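Local coordinates for protein acetylglutamate kinase (Streptococcus mutans, PDB 3L86) that probably catalyses the ATP-dependent phosphorylation of N-acetyl-L-glutamate, the second step in making acetylornithine for arginine biosynthesis, at residues H139-D144 and T158-R163; K36-I41 and L204-L209; V46-L51 and D113-N118; G127-Q132 and N171-I176. All blocks are in the same frame, centred on the assembly; numbering follows the deposited sequence.

Contacts 2 and 4 both belong to the large central sheet, their centres about 16 Å apart: each pairs two parallel strands, with aliphatic side chains packed against helices and a polar strand entrance. Contact 4 is the more buried; contact 2 opens to solvent at Lys36 and Ala205. Contact 1 is a two-stranded antiparallel ribbon beside that sheet, with one face buried and the other open, and lies between strand 130-132 and strand 174-182 of contact 4 in the chain. Contact 3, smallest in area, sets a loop against helix 101-125 and relies on water instead of direct bonds; it touches contact 4 where Gln132 packs on Gly116 and Lys117.

Contact 1. Residues H139-D144 and T158-R163; sequences HVVAAD and THINKR
Ala142 sits opposite two residues, Thr158 and His159, and its carbonyl takes both of their backbone N-H groups. Thr158 N lies 2.7 Å from Ala142 O and His159 N 3.2 Å from it; both donors approach from the same face of the carbonyl, His159 N well above the plane. Two further backbone bonds continue the pairing: Ala142 N bonds to His159 O, and Asn161 N to Val140 O at 3.0 Å. The same Val140 O also receives a CA-H...O contact from Ile160.

Apolar contact is confined mainly to one face. Val141 and Ile160 run alongside each other, with Val141 CG2 4.1 Å from Ile160 CD1. Chi1 (-60°) sets Ile160 CG1 beside the backbone N and the turn at chi2 (-68°) brings CD1 to Val141 CG2, while Ile160 CG2 meets Val140 CG1. This face rests on Leu196 of helix 193-203. On the other, more open face Ala142 CB neighbours His159 CB; it also meets Thr158 OG1 at 3.4 Å. At the end of the ribbon Thr158 CG2 lies 3.9 Å from Asp144 CB.

Where the strand gives way to helix 162-170, Asn161 CB packs on His139 O at 3.4 Å, and Asn161 OD1 accepts a weak N-cap bond from Arg163 N. The arrangement is a two-stranded antiparallel ribbon with a classic beta bulge at Thr158 and His159, running straight into a capped helix.

Contact 2. Residues K36-I41 and L204-L209; sequences KDIIVI and LAADKL
Val40 and Leu209 form the tight inner part of this parallel strand pair. Leu209 CD1 reaches Val40 CG1 at 3.7 Å, the side chains crossing at a slant, and Val40 CG2 turns to Ala206 CB. Ile38 CG2 meets the same methyl at 3.9 Å. Val200 and Ala197 of helix 193-203 cover this face. Behind the side chains, Val40 N bonds to Lys208 O (3.2 Å), while Leu209 CA makes a CA-H...O contact with Val40 O.

The strand entrance is polar and more open. Asp207 N gives a bond to Ile38 O (2.9 Å), and its carboxylate folds back over the start of the other strand, CG anti to the carbonyl carbon (chi1 -63°). Asp207 OD1 accepts from Ile38 N at 3.2 Å, well above the carboxylate plane, and weakly from Asp37 N; OD2 takes a weak bond from Lys36 N. At the solvent edge the Lys36 chain passes Ala205, and Lys36 NZ gives a hydrogen bond to Leu204 O (3.1 Å) from above the carbonyl plane, where a Schellman motif closes a helix. Three successive backbone N-H groups thus converge on one carboxylate, which probably favours its ionised form and ties the two strand entrances together.

Contact 3. Residues V46-L51 and D113-N118; sequences VASQQL and DLVGKN
Ser48 turns its hydroxyl onto a methyl of Val115, OG lying 3.4 Å from CG1 between a loop and a helix. The loop follows strand 38-43 and leads to helix 53-64 of the amino acid kinase fold; Val115 and Asn118 are one turn apart on the long helix 101-125, which has a wider, pi-type turn at 113-116. The contact is small, burying 166 Å² in all, and the two backbones stand well apart: the nearest alpha carbons, those of Ser48 and Val115, are 7.3 Å from each other.

Val115 CG1 is anti to the backbone N (chi1 -177°), the branch that faces the serine. Ser48 OG itself is engaged within the loop, hydrogen-bonded with Gly45 O and accepting from Gln49 NE2 at 3.2 Å. The Gln49 chain doubles back at chi2 (-66°), bringing its amide beside Ser48 and in front of the helix, where NE2 lies 4.1 Å from Leu114 O. Behind the contact, Val115 also packs on Ala78 of helix 76-85, and its side chain is about 4 Å from Gly75, a residue of the N-acetyl-L-glutamate pocket seen here. Thus the loop meets a helix that lies just behind the substrate site.

A water bridges the polar part of the interface. It donates to Val115 O at 2.8 Å and weakly to Ser48 O, and accepts from Asn118 ND2 at 2.6 Å.

Contact 4. Residues G127-Q132 and N171-I176; sequences GVSCQQ and NRQIPI
A parallel strand pair at one end of the central sheet of the amino acid kinase fold sets Cys130, Gln131 and Gln132 beside Ile174, Pro175 and Ile176. Three backbone bonds of 3.0 Å alternate between the strands: Ile174 N to Ser129 O, Gln131 N to Ile174 O and Ile176 N to Gln131 O.

On the face of Cys130 and Ile174, Ile176 CD1 reaches Cys130 SG at 3.9 Å, while Val128 CG1 meets Ile174 CD1 at 3.5 Å. Leu123 of helix 101-125 and Ile59 of helix 53-64 cover this layer. On the other face the extended Gln173 chain lays its amide along Gln131 CB, with OE1 3.9 Å away. A chi1 of 154° swings Ser129 OG away from its N and over to Arg172 O, to which it bonds at 3.3 Å; it also touches Gln173 CG. The bent Gln131 chain returns NE2 to Gln132 O, 3.0 Å away, with that oxygen in the plane of the amide.

Pro175 has no N-H to give, but parallel pairing here asks for none from it: the donors are the residues on both sides, Ile174 and Ile176, so the ladder passes the proline unbroken.

Contact 1. Residues H139-D144 and T158-R163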
loop_
_atom_site.group_PDB
_atom_site.type_symbol
_atom_site.label_atom_id
_atom_site.label_comp_id
_atom_site.label_asym_id
_atom_site.label_seq_id
_atom_site.Cartn_x
_atom_site.Cartn_y
_atom_site.Cartn_z
ATOM N N HIS A 139 8.684 -4.469 -14.769
ATOM C CA HIS A 139 9.088 -3.262 -15.453
ATOM C C HIS A 139 8.693 -1.986 -14.707
ATOM O O HIS A 139 8.926 -0.901 -15.232
ATOM C CB HIS A 139 8.520 -3.185 -16.861
ATOM C CG HIS A 139 8.823 -4.402 -17.676
ATOM N ND1 HIS A 139 7.837 -5.253 -18.137
ATOM C CD2 HIS A 139 10.001 -4.933 -18.074
ATOM C CE1 HIS A 139 8.388 -6.236 -18.821
ATOM N NE2 HIS A 139 9.703 -6.078 -18.782
ATOM N N VAL A 140 8.075 -2.104 -13.533
ATOM C CA VAL A 140 7.708 -0.877 -12.794
ATOM C C VAL A 140 8.441 -0.730 -11.470
ATOM O O VAL A 140 8.958 0.357 -11.160
ATOM C CB VAL A 140 6.164 -0.789 -12.561
ATOM C CG1 VAL A 140 5.834 0.256 -11.492
ATOM C CG2 VAL A 140 5.467 -0.470 -13.901
ATOM N N VAL A 141 8.473 -1.810 -10.671
ATOM C CA VAL A 141 9.041 -1.700 -9.303
ATOM C C VAL A 141 10.407 -2.406 -9.193
ATOM O O VAL A 141 10.487 -3.634 -9.245
ATOM C CB VAL A 141 8.103 -2.336 -8.205
ATOM C CG1 VAL A 141 8.695 -2.022 -6.775
ATOM C CG2 VAL A 141 6.692 -1.785 -8.365
ATOM N N ALA A 142 11.463 -1.624 -9.027
ATOM C CA ALA A 142 12.786 -2.149 -8.655
ATOM C C ALA A 142 12.980 -2.067 -7.173
ATOM O O ALA A 142 12.564 -1.061 -6.553
ATOM C CB ALA A 142 13.848 -1.323 -9.353
ATOM N N ALA A 143 13.649 -3.099 -6.610
ATOM C CA ALA A 143 13.948 -3.239 -5.178
ATOM C C ALA A 143 15.322 -3.880 -4.881
ATOM O O ALA A 143 15.955 -4.415 -5.782
ATOM C CB ALA A 143 12.845 -4.099 -4.499
ATOM N N ASP A 144 15.767 -3.824 -3.620
ATOM C CA ASP A 144 16.936 -4.591 -3.143
ATOM C C ASP A 144 16.597 -5.202 -1.755
ATOM O O ASP A 144 15.601 -4.829 -1.174
ATOM C CB ASP A 144 18.151 -3.666 -2.985
ATOM C CG ASP A 144 19.476 -4.396 -3.164
ATOM O OD1 ASP A 144 19.545 -5.676 -3.079
ATOM O OD2 ASP A 144 20.452 -3.680 -3.458
ATOM N N THR A 158 13.812 0.483 -4.734
ATOM C CA THR A 158 14.934 1.327 -5.175
ATOM C C THR A 158 14.549 2.288 -6.313
ATOM O O THR A 158 15.164 3.343 -6.461
ATOM C CB THR A 158 16.167 0.464 -5.675
ATOM O OG1 THR A 158 15.690 -0.418 -6.681
ATOM C CG2 THR A 158 16.810 -0.342 -4.534
ATOM N N HIS A 159 13.551 1.950 -7.135
ATOM C CA HIS A 159 13.139 2.915 -8.190
ATOM C C HIS A 159 11.774 2.534 -8.693
ATOM O O HIS A 159 11.452 1.330 -8.790
ATOM C CB HIS A 159 14.164 2.952 -9.384
ATOM C CG HIS A 159 13.853 3.970 -10.455
ATOM N ND1 HIS A 159 13.441 3.618 -11.726
ATOM C CD2 HIS A 159 13.910 5.321 -10.447
ATOM C CE1 HIS A 159 13.236 4.711 -12.437
ATOM N NE2 HIS A 159 13.522 5.754 -11.691
ATOM N N ILE A 160 10.976 3.564 -8.999
ATOM C CA ILE A 160 9.716 3.397 -9.726
ATOM C C ILE A 160 9.832 3.928 -11.199
ATOM O O ILE A 160 10.133 5.109 -11.406
ATOM C CB ILE A 160 8.572 4.083 -8.990
ATOM C CG1 ILE A 160 8.380 3.498 -7.555
ATOM C CG2 ILE A 160 7.265 3.855 -9.750
ATOM C CD1 ILE A 160 7.860 2.027 -7.614
ATOM N N ASN A 161 9.633 3.059 -12.194
ATOM C CA ASN A 161 9.575 3.483 -13.626
ATOM C C ASN A 161 8.190 4.078 -13.960
ATOM O O ASN A 161 7.212 3.342 -14.096
ATOM C CB ASN A 161 9.924 2.306 -14.572
ATOM C CG ASN A 161 10.086 2.746 -16.029
ATOM O OD1 ASN A 161 9.485 3.707 -16.447
ATOM N ND2 ASN A 161 10.976 2.089 -16.768
ATOM N N LYS A 162 8.116 5.417 -13.956
ATOM C CA LYS A 162 6.872 6.210 -14.160
ATOM C C LYS A 162 6.230 5.982 -15.541
ATOM O O LYS A 162 4.994 5.894 -15.661
ATOM C CB LYS A 162 7.190 7.716 -13.984
ATOM C CG LYS A 162 7.778 8.121 -12.629
ATOM C CD LYS A 162 8.600 9.439 -12.692
ATOM C CE LYS A 162 7.759 10.563 -13.261
ATOM N NZ LYS A 162 8.542 11.811 -13.408
ATOM N N ARG A 163 7.073 5.825 -16.573
ATOM C CA ARG A 163 6.613 5.721 -17.972
ATOM C C ARG A 163 5.539 4.648 -18.209
ATOM O O ARG A 163 4.541 4.878 -18.928
ATOM C CB ARG A 163 7.814 5.543 -18.946
#

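Contact 2. Residues K36-I41 and L204-L209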
loop_
_atom_site.group_PDB
_atom_site.type_symbol
_atom_site.label_atom_id
_atom_site.label_comp_id
_atom_site.label_asym_id
_atom_site.label_seq_id
_atom_site.Cartn_x
_atom_site.Cartn_y
_atom_site.Cartn_z
ATOM N N LYS A 36 -1.736 18.586 -9.324
ATOM C CA LYS A 36 -1.619 17.637 -10.416
ATOM C C LYS A 36 -2.927 16.781 -10.664
ATOM O O LYS A 36 -2.945 16.120 -11.671
ATOM C CB LYS A 36 -0.375 16.689 -10.282
ATOM C CG LYS A 36 0.952 17.113 -10.955
ATOM C CD LYS A 36 2.160 16.113 -10.744
ATOM C CE LYS A 36 2.349 15.237 -11.943
ATOM N NZ LYS A 36 3.591 14.484 -11.988
ATOM N N ASP A 37 -3.959 16.774 -9.776
ATOM C CA ASP A 37 -5.113 15.930 -10.000
ATOM C C ASP A 37 -4.674 14.462 -10.112
ATOM O O ASP A 37 -4.990 13.813 -11.050
ATOM C CB ASP A 37 -5.897 16.396 -11.249
ATOM C CG ASP A 37 -7.389 16.182 -11.152
ATOM O OD1 ASP A 37 -7.948 16.111 -10.111
ATOM O OD2 ASP A 37 -8.016 16.051 -12.146
ATOM N N ILE A 38 -3.929 13.995 -9.111
ATOM C CA ILE A 38 -3.398 12.643 -8.939
ATOM C C ILE A 38 -3.602 12.263 -7.461
ATOM O O ILE A 38 -3.120 13.006 -6.562
ATOM C CB ILE A 38 -1.869 12.556 -9.221
ATOM C CG1 ILE A 38 -1.600 12.753 -10.714
ATOM C CG2 ILE A 38 -1.334 11.187 -8.844
ATOM C CD1 ILE A 38 -0.130 12.481 -11.152
ATOM N N ILE A 39 -4.291 11.134 -7.226
ATOM C CA ILE A 39 -4.375 10.505 -5.891
ATOM C C ILE A 39 -3.946 9.009 -5.911
ATOM O O ILE A 39 -4.384 8.216 -6.772
ATOM C CB ILE A 39 -5.817 10.589 -5.357
ATOM C CG1 ILE A 39 -6.272 12.063 -5.266
ATOM C CG2 ILE A 39 -5.988 9.830 -4.012
ATOM C CD1 ILE A 39 -7.815 12.149 -4.990
ATOM N N VAL A 40 -3.038 8.655 -4.995
ATOM C CA VAL A 40 -2.670 7.250 -4.761
ATOM C C VAL A 40 -3.518 6.685 -3.592
ATOM O O VAL A 40 -3.587 7.301 -2.521
ATOM C CB VAL A 40 -1.140 7.102 -4.498
ATOM C CG1 VAL A 40 -0.735 5.625 -4.113
ATOM C CG2 VAL A 40 -0.342 7.607 -5.785
ATOM N N ILE A 41 -4.208 5.569 -3.841
ATOM C CA ILE A 41 -4.986 4.834 -2.809
ATOM C C ILE A 41 -4.331 3.486 -2.491
ATOM O O ILE A 41 -4.281 2.597 -3.347
ATOM C CB ILE A 41 -6.413 4.600 -3.275
ATOM C CG1 ILE A 41 -7.058 5.976 -3.572
ATOM C CG2 ILE A 41 -7.275 3.802 -2.218
ATOM C CD1 ILE A 41 -7.931 6.017 -4.797
ATOM N N LEU A 204 5.271 9.931 -8.436
ATOM C CA LEU A 204 4.286 10.710 -9.215
ATOM C C LEU A 204 4.039 12.163 -8.762
ATOM O O LEU A 204 3.268 12.885 -9.390
ATOM C CB LEU A 204 2.948 9.972 -9.239
ATOM C CG LEU A 204 3.041 8.548 -9.838
ATOM C CD1 LEU A 204 1.716 7.830 -9.782
ATOM C CD2 LEU A 204 3.556 8.656 -11.296
ATOM N N ALA A 205 4.696 12.592 -7.689
ATOM C CA ALA A 205 4.357 13.872 -7.050
ATOM C C ALA A 205 2.825 13.972 -6.889
ATOM O O ALA A 205 2.202 14.940 -7.377
ATOM C CB ALA A 205 4.888 15.060 -7.862
ATOM N N ALA A 206 2.231 12.991 -6.195
ATOM C CA ALA A 206 0.760 12.980 -5.943
ATOM C C ALA A 206 0.246 14.143 -5.070
ATOM O O ALA A 206 0.975 14.670 -4.262
ATOM C CB ALA A 206 0.317 11.614 -5.323
ATOM N N ASP A 207 -1.018 14.559 -5.277
ATOM C CA ASP A 207 -1.655 15.531 -4.398
ATOM C C ASP A 207 -1.857 14.954 -3.023
ATOM O O ASP A 207 -1.727 15.680 -2.036
ATOM C CB ASP A 207 -3.051 15.951 -4.931
ATOM C CG ASP A 207 -2.977 16.646 -6.277
ATOM O OD1 ASP A 207 -3.896 16.516 -7.104
ATOM O OD2 ASP A 207 -1.971 17.320 -6.547
ATOM N N LYS A 208 -2.203 13.662 -2.948
ATOM C CA LYS A 208 -2.613 13.042 -1.696
ATOM C C LYS A 208 -2.425 11.508 -1.745
ATOM O O LYS A 208 -2.594 10.878 -2.807
ATOM C CB LYS A 208 -4.115 13.333 -1.468
ATOM C CG LYS A 208 -4.688 12.723 -0.168
ATOM C CD LYS A 208 -6.145 13.137 0.045
ATOM C CE LYS A 208 -6.598 12.841 1.465
ATOM N NZ LYS A 208 -8.018 13.289 1.642
ATOM N N LEU A 209 -2.063 10.922 -0.604
ATOM C CA LEU A 209 -2.027 9.446 -0.396
ATOM C C LEU A 209 -3.053 9.024 0.715
ATOM O O LEU A 209 -3.105 9.628 1.822
ATOM C CB LEU A 209 -0.599 9.033 0.024
ATOM C CG LEU A 209 -0.368 7.612 0.614
ATOM C CD1 LEU A 209 -0.674 6.523 -0.475
ATOM C CD2 LEU A 209 1.105 7.437 1.113
#

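Contact 3. Residues V46-L51 and D113-N118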
loop_
_atom_site.group_PDB
_atom_site.type_symbol
_atom_site.label_atom_id
_atom_site.label_comp_id
_atom_site.label_asym_id
_atom_site.label_seq_id
_atom_site.Cartn_x
_atom_site.Cartn_y
_atom_site.Cartn_z
ATOM N N VAL A 46 -7.596 -6.773 5.216
ATOM C CA VAL A 46 -9.027 -6.813 5.615
ATOM C C VAL A 46 -9.878 -5.802 4.776
ATOM O O VAL A 46 -10.968 -6.122 4.247
ATOM C CB VAL A 46 -9.155 -6.598 7.163
ATOM C CG1 VAL A 46 -10.624 -6.371 7.613
ATOM C CG2 VAL A 46 -8.544 -7.813 7.944
ATOM N N ALA A 47 -9.373 -4.579 4.660
ATOM C CA ALA A 47 -10.086 -3.474 4.022
ATOM C C ALA A 47 -10.484 -3.842 2.596
ATOM O O ALA A 47 -11.564 -3.431 2.120
ATOM C CB ALA A 47 -9.199 -2.226 4.031
ATOM N N SER A 48 -9.632 -4.602 1.903
ATOM C CA SER A 48 -9.974 -4.973 0.519
ATOM C C SER A 48 -11.088 -6.020 0.371
ATOM O O SER A 48 -11.559 -6.242 -0.765
ATOM C CB SER A 48 -8.733 -5.452 -0.231
ATOM O OG SER A 48 -8.353 -6.726 0.196
ATOM N N GLN A 49 -11.516 -6.633 1.499
ATOM C CA GLN A 49 -12.509 -7.702 1.474
ATOM C C GLN A 49 -13.888 -7.182 1.888
ATOM O O GLN A 49 -14.847 -7.943 1.950
ATOM C CB GLN A 49 -12.106 -8.869 2.406
ATOM C CG GLN A 49 -10.708 -9.476 2.185
ATOM C CD GLN A 49 -10.541 -10.184 0.842
ATOM O OE1 GLN A 49 -11.250 -11.147 0.527
ATOM N NE2 GLN A 49 -9.592 -9.690 0.025
ATOM N N GLN A 50 -13.974 -5.893 2.189
ATOM C CA GLN A 50 -15.205 -5.248 2.638
ATOM C C GLN A 50 -15.515 -3.925 1.923
ATOM O O GLN A 50 -16.074 -3.049 2.542
ATOM C CB GLN A 50 -15.200 -5.020 4.199
ATOM C CG GLN A 50 -14.049 -4.086 4.741
ATOM C CD GLN A 50 -13.913 -4.063 6.281
ATOM O OE1 GLN A 50 -14.373 -4.994 6.964
ATOM N NE2 GLN A 50 -13.215 -3.020 6.824
ATOM N N LEU A 51 -15.175 -3.766 0.648
ATOM C CA LEU A 51 -15.327 -2.473 -0.039
ATOM C C LEU A 51 -16.782 -2.020 -0.137
ATOM O O LEU A 51 -17.642 -2.776 -0.606
ATOM C CB LEU A 51 -14.732 -2.543 -1.452
ATOM C CG LEU A 51 -13.253 -2.911 -1.425
ATOM C CD1 LEU A 51 -12.675 -3.006 -2.860
ATOM C CD2 LEU A 51 -12.453 -1.887 -0.597
ATOM N N ASP A 113 -3.549 -13.774 -6.483
ATOM C CA ASP A 113 -4.707 -14.615 -6.836
ATOM C C ASP A 113 -5.819 -14.493 -5.816
ATOM O O ASP A 113 -7.012 -14.593 -6.180
ATOM C CB ASP A 113 -4.278 -16.094 -6.935
ATOM C CG ASP A 113 -3.160 -16.303 -7.923
ATOM O OD1 ASP A 113 -3.270 -15.790 -9.047
ATOM O OD2 ASP A 113 -2.175 -16.979 -7.582
ATOM N N LEU A 114 -5.437 -14.294 -4.549
ATOM C CA LEU A 114 -6.398 -14.217 -3.409
ATOM C C LEU A 114 -6.829 -12.796 -2.933
ATOM O O LEU A 114 -7.818 -12.655 -2.165
ATOM C CB LEU A 114 -5.821 -14.960 -2.207
ATOM C CG LEU A 114 -6.014 -16.462 -2.029
ATOM C CD1 LEU A 114 -6.194 -17.150 -3.301
ATOM C CD2 LEU A 114 -4.993 -17.134 -1.192
ATOM N N VAL A 115 -6.071 -11.762 -3.277
ATOM C CA VAL A 115 -6.493 -10.369 -2.990
ATOM C C VAL A 115 -6.692 -9.529 -4.276
ATOM O O VAL A 115 -7.769 -8.895 -4.498
ATOM C CB VAL A 115 -5.503 -9.634 -2.036
ATOM C CG1 VAL A 115 -6.002 -8.234 -1.704
ATOM C CG2 VAL A 115 -5.345 -10.415 -0.697
ATOM N N GLY A 116 -5.662 -9.509 -5.120
ATOM C CA GLY A 116 -5.654 -8.598 -6.279
ATOM C C GLY A 116 -6.757 -8.874 -7.294
ATOM O O GLY A 116 -7.353 -7.939 -7.842
ATOM N N LYS A 117 -6.996 -10.148 -7.600
ATOM C CA LYS A 117 -8.040 -10.528 -8.586
ATOM C C LYS A 117 -9.461 -10.124 -8.127
ATOM O O LYS A 117 -10.270 -9.613 -8.930
ATOM C CB LYS A 117 -7.970 -12.041 -8.924
ATOM C CG LYS A 117 -9.011 -12.534 -9.969
ATOM C CD LYS A 117 -8.643 -12.087 -11.358
ATOM C CE LYS A 117 -9.722 -12.587 -12.443
ATOM N NZ LYS A 117 -9.546 -14.027 -12.721
ATOM N N ASN A 118 -9.751 -10.325 -6.836
ATOM C CA ASN A 118 -11.012 -9.813 -6.242
ATOM C C ASN A 118 -11.212 -8.257 -6.339
ATOM O O ASN A 118 -12.322 -7.776 -6.647
ATOM C CB ASN A 118 -11.115 -10.248 -4.755
ATOM C CG ASN A 118 -12.434 -9.775 -4.080
ATOM O OD1 ASN A 118 -13.508 -10.252 -4.432
ATOM N ND2 ASN A 118 -12.340 -8.871 -3.081
HETATM O O HOH W 1 -9.783 -8.609 -2.576
#

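Contact 4. Residues G127-Q132 and N171-I176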
loop_
_atom_site.group_PDB
_atom_site.type_symbol
_atom_site.label_atom_id
_atom_site.label_comp_id
_atom_site.label_asym_id
_atom_site.label_seq_id
_atom_site.Cartn_x
_atom_site.Cartn_y
_atom_site.Cartn_z
ATOM N N GLY A 127 -18.297 -0.747 -12.917
ATOM C CA GLY A 127 -18.114 0.198 -14.021
ATOM C C GLY A 127 -16.801 0.985 -14.045
ATOM O O GLY A 127 -16.580 1.791 -14.939
ATOM N N VAL A 128 -15.895 0.726 -13.097
ATOM C CA VAL A 128 -14.528 1.311 -13.138
ATOM C C VAL A 128 -13.592 0.601 -14.137
ATOM O O VAL A 128 -13.516 -0.641 -14.162
ATOM C CB VAL A 128 -13.886 1.274 -11.738
ATOM C CG1 VAL A 128 -12.461 1.861 -11.769
ATOM C CG2 VAL A 128 -14.765 2.049 -10.768
ATOM N N SER A 129 -12.904 1.378 -14.961
ATOM C CA SER A 129 -11.909 0.855 -15.865
ATOM C C SER A 129 -10.539 0.754 -15.182
ATOM O O SER A 129 -10.018 1.757 -14.712
ATOM C CB SER A 129 -11.850 1.717 -17.149
ATOM O OG SER A 129 -10.551 1.614 -17.724
ATOM N N CYS A 130 -9.990 -0.467 -15.105
ATOM C CA CYS A 130 -8.787 -0.781 -14.304
ATOM C C CYS A 130 -8.144 -2.099 -14.801
ATOM O O CYS A 130 -8.786 -2.856 -15.542
ATOM C CB CYS A 130 -9.144 -0.971 -12.797
ATOM S SG CYS A 130 -10.367 -2.285 -12.411
ATOM N N GLN A 131 -6.914 -2.385 -14.348
ATOM C CA GLN A 131 -6.173 -3.581 -14.797
ATOM C C GLN A 131 -5.160 -4.008 -13.735
ATOM O O GLN A 131 -4.376 -3.209 -13.327
ATOM C CB GLN A 131 -5.411 -3.269 -16.130
ATOM C CG GLN A 131 -4.543 -4.439 -16.633
ATOM C CD GLN A 131 -5.365 -5.679 -16.917
ATOM O OE1 GLN A 131 -6.281 -5.641 -17.749
ATOM N NE2 GLN A 131 -5.045 -6.799 -16.246
ATOM N N GLN A 132 -5.183 -5.259 -13.295
ATOM C CA GLN A 132 -4.103 -5.808 -12.426
ATOM C C GLN A 132 -2.795 -5.955 -13.215
ATOM O O GLN A 132 -2.816 -6.593 -14.297
ATOM C CB GLN A 132 -4.548 -7.175 -11.885
ATOM C CG GLN A 132 -3.525 -7.947 -11.084
ATOM C CD GLN A 132 -4.130 -9.259 -10.517
ATOM O OE1 GLN A 132 -4.800 -10.022 -11.227
ATOM N NE2 GLN A 132 -3.909 -9.501 -9.253
ATOM N N ASN A 171 -4.353 6.349 -20.712
ATOM C CA ASN A 171 -5.378 5.548 -21.332
ATOM C C ASN A 171 -6.674 5.561 -20.480
ATOM O O ASN A 171 -7.590 4.816 -20.738
ATOM C CB ASN A 171 -4.837 4.136 -21.558
ATOM C CG ASN A 171 -5.426 3.471 -22.778
ATOM O OD1 ASN A 171 -5.268 3.969 -23.904
ATOM N ND2 ASN A 171 -6.084 2.312 -22.582
ATOM N N ARG A 172 -6.741 6.407 -19.472
ATOM C CA ARG A 172 -7.861 6.450 -18.539
ATOM C C ARG A 172 -8.163 5.065 -17.977
ATOM O O ARG A 172 -9.351 4.661 -17.924
ATOM C CB ARG A 172 -9.105 7.024 -19.220
ATOM C CG ARG A 172 -8.983 8.491 -19.597
ATOM C CD ARG A 172 -10.236 9.076 -20.232
ATOM N NE ARG A 172 -10.046 10.465 -20.638
ATOM C CZ ARG A 172 -10.940 11.170 -21.317
ATOM N NH1 ARG A 172 -12.096 10.621 -21.668
ATOM N NH2 ARG A 172 -10.684 12.430 -21.646
ATOM N N GLN A 173 -7.198 4.328 -17.440
ATOM C CA GLN A 173 -7.413 2.993 -16.824
ATOM C C GLN A 173 -6.626 3.041 -15.503
ATOM O O GLN A 173 -5.552 3.659 -15.457
ATOM C CB GLN A 173 -6.847 1.902 -17.749
ATOM C CG GLN A 173 -7.585 0.555 -17.762
ATOM C CD GLN A 173 -6.840 -0.528 -18.547
ATOM O OE1 GLN A 173 -5.629 -0.422 -18.784
ATOM N NE2 GLN A 173 -7.556 -1.587 -18.931
ATOM N N ILE A 174 -7.170 2.483 -14.416
ATOM C CA ILE A 174 -6.446 2.538 -13.118
ATOM C C ILE A 174 -5.538 1.318 -13.016
ATOM O O ILE A 174 -6.033 0.190 -13.028
ATOM C CB ILE A 174 -7.407 2.543 -11.903
ATOM C CG1 ILE A 174 -8.334 3.773 -11.956
ATOM C CG2 ILE A 174 -6.609 2.561 -10.591
ATOM C CD1 ILE A 174 -9.544 3.724 -11.008
ATOM N N PRO A 175 -4.214 1.543 -12.915
ATOM C CA PRO A 175 -3.377 0.366 -12.624
ATOM C C PRO A 175 -3.526 -0.087 -11.178
ATOM O O PRO A 175 -3.415 0.749 -10.286
ATOM C CB PRO A 175 -1.952 0.879 -12.817
ATOM C CG PRO A 175 -2.013 2.442 -12.601
ATOM C CD PRO A 175 -3.427 2.783 -13.187
ATOM N N ILE A 176 -3.707 -1.403 -10.979
ATOM C CA ILE A 176 -3.666 -2.064 -9.649
ATOM C C ILE A 176 -2.339 -2.837 -9.393
ATOM O O ILE A 176 -2.002 -3.830 -10.115
ATOM C CB ILE A 176 -4.893 -2.974 -9.463
ATOM C CG1 ILE A 176 -6.195 -2.123 -9.508
ATOM C CG2 ILE A 176 -4.849 -3.725 -8.100
ATOM C CD1 ILE A 176 -7.480 -2.965 -9.873
#